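Local coordinates for ribonucleoside-diphosphate reductase, alpha chain (Actinobacillus ureae ATCC 25976, PDB 6DQX), which probably reduces ribonucleoside diphosphates to their deoxy forms, as the catalytic subunit of a class Id ribonucleotide reductase, at residues Glu194-Ile198 / Leu207-Gly211; Phe250-Ala254 / Ala542-Lys548. All blocks are in the same frame, centred on the assembly; numbering follows the deposited sequence.

Contact 1 of 2, residues Glu194-Ile198 / Leu207-Gly211. With EDO (1,2-ethanediol), chain I.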
# COMPACT_ATOMS: atom_id res chain seq x y z
N GLU A 194 14.39 -8.81 13.18
CA GLU A 194 14.09 -7.59 12.42
C GLU A 194 12.99 -6.77 13.09
O GLU A 194 13.06 -5.56 13.13
CB GLU A 194 13.69 -7.89 10.98
CG GLU A 194 14.79 -8.52 10.13
CD GLU A 194 14.35 -8.65 8.69
OE1 GLU A 194 14.15 -9.80 8.22
OE2 GLU A 194 14.15 -7.60 8.05
N TRP A 195 11.95 -7.44 13.57
CA TRP A 195 10.84 -6.75 14.25
C TRP A 195 11.29 -6.08 15.56
O TRP A 195 10.83 -4.99 15.87
CB TRP A 195 9.71 -7.73 14.54
CG TRP A 195 8.91 -8.10 13.34
CD1 TRP A 195 9.27 -8.97 12.34
CD2 TRP A 195 7.60 -7.63 13.00
NE1 TRP A 195 8.27 -9.08 11.41
CE2 TRP A 195 7.23 -8.27 11.79
CE3 TRP A 195 6.71 -6.74 13.60
CZ2 TRP A 195 6.00 -8.03 11.16
CZ3 TRP A 195 5.47 -6.51 12.98
CH2 TRP A 195 5.14 -7.13 11.76
N LEU A 196 12.20 -6.70 16.29
CA LEU A 196 12.72 -6.13 17.55
C LEU A 196 13.49 -4.81 17.43
O LEU A 196 13.74 -4.15 18.45
CB LEU A 196 13.53 -7.17 18.35
CG LEU A 196 12.74 -8.29 19.02
CD1 LEU A 196 13.67 -9.20 19.80
CD2 LEU A 196 11.65 -7.76 19.95
N ASP A 197 13.86 -4.39 16.21
CA ASP A 197 14.45 -3.07 15.96
C ASP A 197 13.47 -2.02 15.45
O ASP A 197 13.87 -0.91 15.15
CB ASP A 197 15.67 -3.20 15.01
CG ASP A 197 16.84 -3.91 15.68
OD1 ASP A 197 16.92 -3.92 16.92
OD2 ASP A 197 17.67 -4.48 14.96
N ILE A 198 12.18 -2.35 15.38
CA ILE A 198 11.15 -1.36 15.07
C ILE A 198 11.28 -0.16 16.03
O ILE A 198 11.54 -0.36 17.20
CB ILE A 198 9.74 -2.00 15.17
CG1 ILE A 198 9.47 -2.82 13.90
CG2 ILE A 198 8.67 -0.94 15.36
CD1 ILE A 198 8.16 -3.60 13.87
N LEU A 207 6.15 4.43 12.72
CA LEU A 207 4.77 4.90 13.00
C LEU A 207 3.91 3.79 13.59
O LEU A 207 3.17 4.04 14.54
CB LEU A 207 4.10 5.46 11.75
CG LEU A 207 4.87 6.57 10.99
CD1 LEU A 207 3.96 7.28 9.99
CD2 LEU A 207 5.49 7.59 11.93
N MET A 208 3.97 2.60 13.02
CA MET A 208 3.14 1.50 13.47
C MET A 208 3.69 0.93 14.77
O MET A 208 4.90 1.02 15.06
CB MET A 208 2.99 0.41 12.41
CG MET A 208 4.24 -0.34 12.05
SD MET A 208 3.89 -1.72 10.95
CE MET A 208 3.75 -3.08 12.09
N TYR A 209 2.77 0.39 15.56
CA TYR A 209 3.15 -0.35 16.76
C TYR A 209 3.26 -1.83 16.46
O TYR A 209 2.88 -2.29 15.36
CB TYR A 209 2.11 -0.13 17.86
CG TYR A 209 1.92 1.32 18.20
CD1 TYR A 209 2.96 2.05 18.79
CD2 TYR A 209 0.71 1.96 17.94
CE1 TYR A 209 2.80 3.40 19.09
CE2 TYR A 209 0.54 3.31 18.24
CZ TYR A 209 1.58 4.02 18.82
OH TYR A 209 1.41 5.36 19.11
N TYR A 210 3.79 -2.60 17.40
CA TYR A 210 3.80 -4.04 17.28
C TYR A 210 3.70 -4.76 18.61
O TYR A 210 4.00 -4.21 19.67
CB TYR A 210 4.99 -4.59 16.47
CG TYR A 210 6.36 -4.57 17.17
CD1 TYR A 210 6.93 -3.37 17.57
CD2 TYR A 210 7.03 -5.74 17.43
CE1 TYR A 210 8.17 -3.35 18.22
CE2 TYR A 210 8.25 -5.74 18.07
CZ TYR A 210 8.82 -4.55 18.44
OH TYR A 210 10.01 -4.60 19.08
N GLY A 211 3.26 -6.01 18.48
CA GLY A 211 3.18 -6.96 19.55
C GLY A 211 3.86 -8.25 19.18
O GLY A 211 3.95 -8.61 17.99
C1 EDO I . 17.84 -4.52 11.83
O1 EDO I . 17.34 -5.67 12.53
C2 EDO I . 19.10 -4.94 11.09
O2 EDO I . 18.67 -5.70 9.95
O HOH W 1 11.27 -2.09 19.29

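Contact 2 of 2, residues Phe250-Ala254 / Ala542-Lys548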
# COMPACT_ATOMS: atom_id res chain seq x y z
N PHE A 250 0.17 -13.26 25.09
CA PHE A 250 0.39 -14.63 25.57
C PHE A 250 -0.61 -15.57 24.92
O PHE A 250 -1.68 -15.83 25.43
CB PHE A 250 0.32 -14.67 27.10
CG PHE A 250 1.40 -13.87 27.75
CD1 PHE A 250 2.73 -14.19 27.49
CD2 PHE A 250 1.11 -12.80 28.58
CE1 PHE A 250 3.75 -13.45 28.08
CE2 PHE A 250 2.14 -12.06 29.16
CZ PHE A 250 3.44 -12.40 28.91
N LYS A 251 -0.19 -16.10 23.77
CA LYS A 251 -1.12 -16.72 22.84
C LYS A 251 -1.76 -17.98 23.39
O LYS A 251 -2.90 -18.32 23.05
CB LYS A 251 -0.43 -16.97 21.49
CG LYS A 251 0.83 -17.83 21.54
CD LYS A 251 1.42 -17.97 20.14
CE LYS A 251 2.86 -18.42 20.17
NZ LYS A 251 3.36 -18.73 18.79
N ASP A 252 -1.04 -18.71 24.24
CA ASP A 252 -1.61 -19.92 24.78
C ASP A 252 -2.66 -19.62 25.88
O ASP A 252 -3.69 -20.30 25.95
CB ASP A 252 -0.50 -20.88 25.22
CG ASP A 252 0.30 -21.42 24.02
OD1 ASP A 252 -0.29 -21.75 22.96
OD2 ASP A 252 1.54 -21.52 24.15
N ASN A 253 -2.44 -18.55 26.65
CA ASN A 253 -3.46 -18.06 27.59
C ASN A 253 -4.69 -17.53 26.84
O ASN A 253 -5.84 -17.84 27.22
CB ASN A 253 -2.91 -17.00 28.53
CG ASN A 253 -1.84 -17.53 29.48
OD1 ASN A 253 -1.71 -18.75 29.67
ND2 ASN A 253 -1.03 -16.62 30.03
N ALA A 254 -4.45 -16.77 25.75
CA ALA A 254 -5.56 -16.25 24.95
C ALA A 254 -6.40 -17.39 24.39
O ALA A 254 -7.63 -17.35 24.45
CB ALA A 254 -5.03 -15.38 23.83
N ALA A 542 3.05 -12.75 35.02
CA ALA A 542 1.87 -12.40 34.21
C ALA A 542 1.41 -13.58 33.38
O ALA A 542 0.22 -13.94 33.41
CB ALA A 542 2.15 -11.20 33.32
N GLU A 543 2.34 -14.21 32.65
CA GLU A 543 2.01 -15.39 31.86
C GLU A 543 1.56 -16.55 32.75
O GLU A 543 0.60 -17.25 32.42
CB GLU A 543 3.18 -15.86 30.98
CG GLU A 543 2.80 -17.04 30.08
CD GLU A 543 3.13 -18.43 30.63
OE1 GLU A 543 2.67 -19.43 30.04
OE2 GLU A 543 3.84 -18.54 31.65
N GLU A 544 2.29 -16.79 33.83
CA GLU A 544 1.94 -17.90 34.75
C GLU A 544 0.54 -17.77 35.33
O GLU A 544 -0.17 -18.75 35.47
CB GLU A 544 2.94 -18.03 35.90
CG GLU A 544 4.22 -18.75 35.52
CD GLU A 544 5.31 -18.58 36.57
OE1 GLU A 544 4.97 -18.58 37.78
OE2 GLU A 544 6.50 -18.45 36.17
N LEU A 545 0.15 -16.54 35.65
CA LEU A 545 -1.18 -16.28 36.22
C LEU A 545 -2.33 -16.27 35.22
O LEU A 545 -3.47 -16.17 35.62
CB LEU A 545 -1.15 -15.01 37.04
CG LEU A 545 -0.29 -15.07 38.31
CD1 LEU A 545 -0.37 -13.77 39.08
CD2 LEU A 545 -0.72 -16.24 39.21
N GLY A 546 -2.04 -16.37 33.92
CA GLY A 546 -3.05 -16.51 32.88
C GLY A 546 -3.42 -15.24 32.13
O GLY A 546 -4.40 -15.26 31.39
N LEU A 547 -2.67 -14.14 32.32
CA LEU A 547 -2.93 -12.89 31.57
C LEU A 547 -2.75 -13.18 30.09
O LEU A 547 -1.86 -13.96 29.70
CB LEU A 547 -2.01 -11.73 31.97
CG LEU A 547 -2.52 -10.85 33.09
CD1 LEU A 547 -2.66 -11.67 34.34
CD2 LEU A 547 -1.64 -9.64 33.33
N LYS A 548 -3.64 -12.62 29.29
CA LYS A 548 -3.60 -12.88 27.83
C LYS A 548 -2.72 -11.85 27.11
O LYS A 548 -2.28 -12.11 25.96
CB LYS A 548 -5.00 -12.88 27.25
CG LYS A 548 -5.94 -13.87 27.93
CD LYS A 548 -7.37 -13.65 27.48
CE LYS A 548 -8.27 -14.72 27.99
NZ LYS A 548 -9.70 -14.56 27.62
O HOH W 2 0.84 -19.29 28.11
O HOH W 3 -9.44 -15.39 25.04

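Contact 1 of 2, residues Glu194-Ile198 / Leu207-Gly211
Met208 meets Trp195 through its terminal methyl alone: CE lies 3.9 Å from CZ3 on the six-membered ring of the indole, approaching obliquely. The two side chains run at about a right angle, and the methionine reaches the indole because its chain turns at the last bond (chi3 -96°). Tyr210 carries most of the contact. Its CB sits at the indole edge, in the ring plane, and the phenol then runs past Trp195 in the opposite sense, with CD2 4.0 Å from Trp195 CE3. A chi1 of 74° holds Tyr210 CG between its own backbone N and carbonyl carbon, which aims the ring across the turn made by Trp195-Ile198. One face of that ring receives Ile198 CD1 in a CH-pi contact, 4.1 Å from the centroid and displaced toward the rim, while Ile198 CB packs at 3.7 Å from Tyr210 CE1. The turn is type I, closed by Ile198 N donating to Trp195 O. Beyond the ring, Leu196 CD2 comes to 3.7 Å from Tyr210 OH. Tyr210 OH lies 2.8 Å from a water that sits in the plane of the phenol; this water donates to Ile198 O (2.7 Å) and more weakly to Leu196 O, and thus ties the tyrosine to two carbonyls of the turn. The contact lies within a beta-alpha-beta unit of the reductase barrel, packing the short connecting helix 192-195 and the turn after it against strand 209-213, which pairs in parallel with strand 181-186. Helix 156-170 also packs here, with Ser161 on Trp195 and Phe158 on Ile198, while Ser157 takes the indole NE1 hydrogen bond and Phe138 meets the indole edge-to-face.

Contact 2 of 2, residues Phe250-Ala254 / Ala542-Lys548
Phe250 lays one face of its ring over Glu543 CB, 3.9 Å from the ring centroid and 14° off the normal. Glu543 CG stands anti to its backbone N (chi1 -176°) and also reaches the ring, 3.9 Å from Phe250 CD1, before a bend at chi2 takes the carboxylate away to His216. Ala542 CB adds an apolar contact to Phe250 CE2. The polar grip comes from Asn253, whose amide nitrogen spends its two N-H groups on separate carbonyls. The bond from Asn253 ND2 to Leu547 O is 2.8 Å and nearly straight at 165°, in the plane of the amide; the one to Glu543 O, 3.0 Å, arrives on a lone pair in the carbonyl plane. These two bonds fix the rotation of the amide. Glu543 O also accepts from Gly546 N within the Schellman motif that ends helix 532-544, where Gly546 has positive phi, so Asn253 clasps the helix C-terminus and the turn after it together. A water donates to Glu543 OE1 and, weakly, to Asn253 OD1. Phe250 N, at the N-cap position, gives a 2.8 Å hydrogen bond to Lys548 O from above the carbonyl plane. The extended Lys548 side chain runs alongside the helix backbone, CG 3.8 Å from Ala254 CA, and its NZ donates to Gln518 O and to a water that bridges to Ala254 O. Here the start of helix 251-256 meets the end of helix 532-544, just where strand 247-249 leads into the one and strand 549-554 follows the other, and helix 502-513 packs against Leu547.

Strand 247-249 connects the two contacts: it pairs in parallel with strand 209-213 of contact 1, through backbone hydrogen bonding between Tyr210 and Tyr247, and antiparallel with strand 549-554, which follows contact 2. The contacts nevertheless remain separate, their centres 21 Å apart and their nearest atoms about 9 Å apart. Contact 1 is local, bridging eight intervening residues within one beta-alpha-beta unit, whereas 250-254 with 542-548 brings together parts of the barrel domain separated by 287 residues. Neither lies at the annotated magnesium-binding histidine, His65, although the side chain of Ala254 in contact 2 is about 11 Å from a bound magnesium ion.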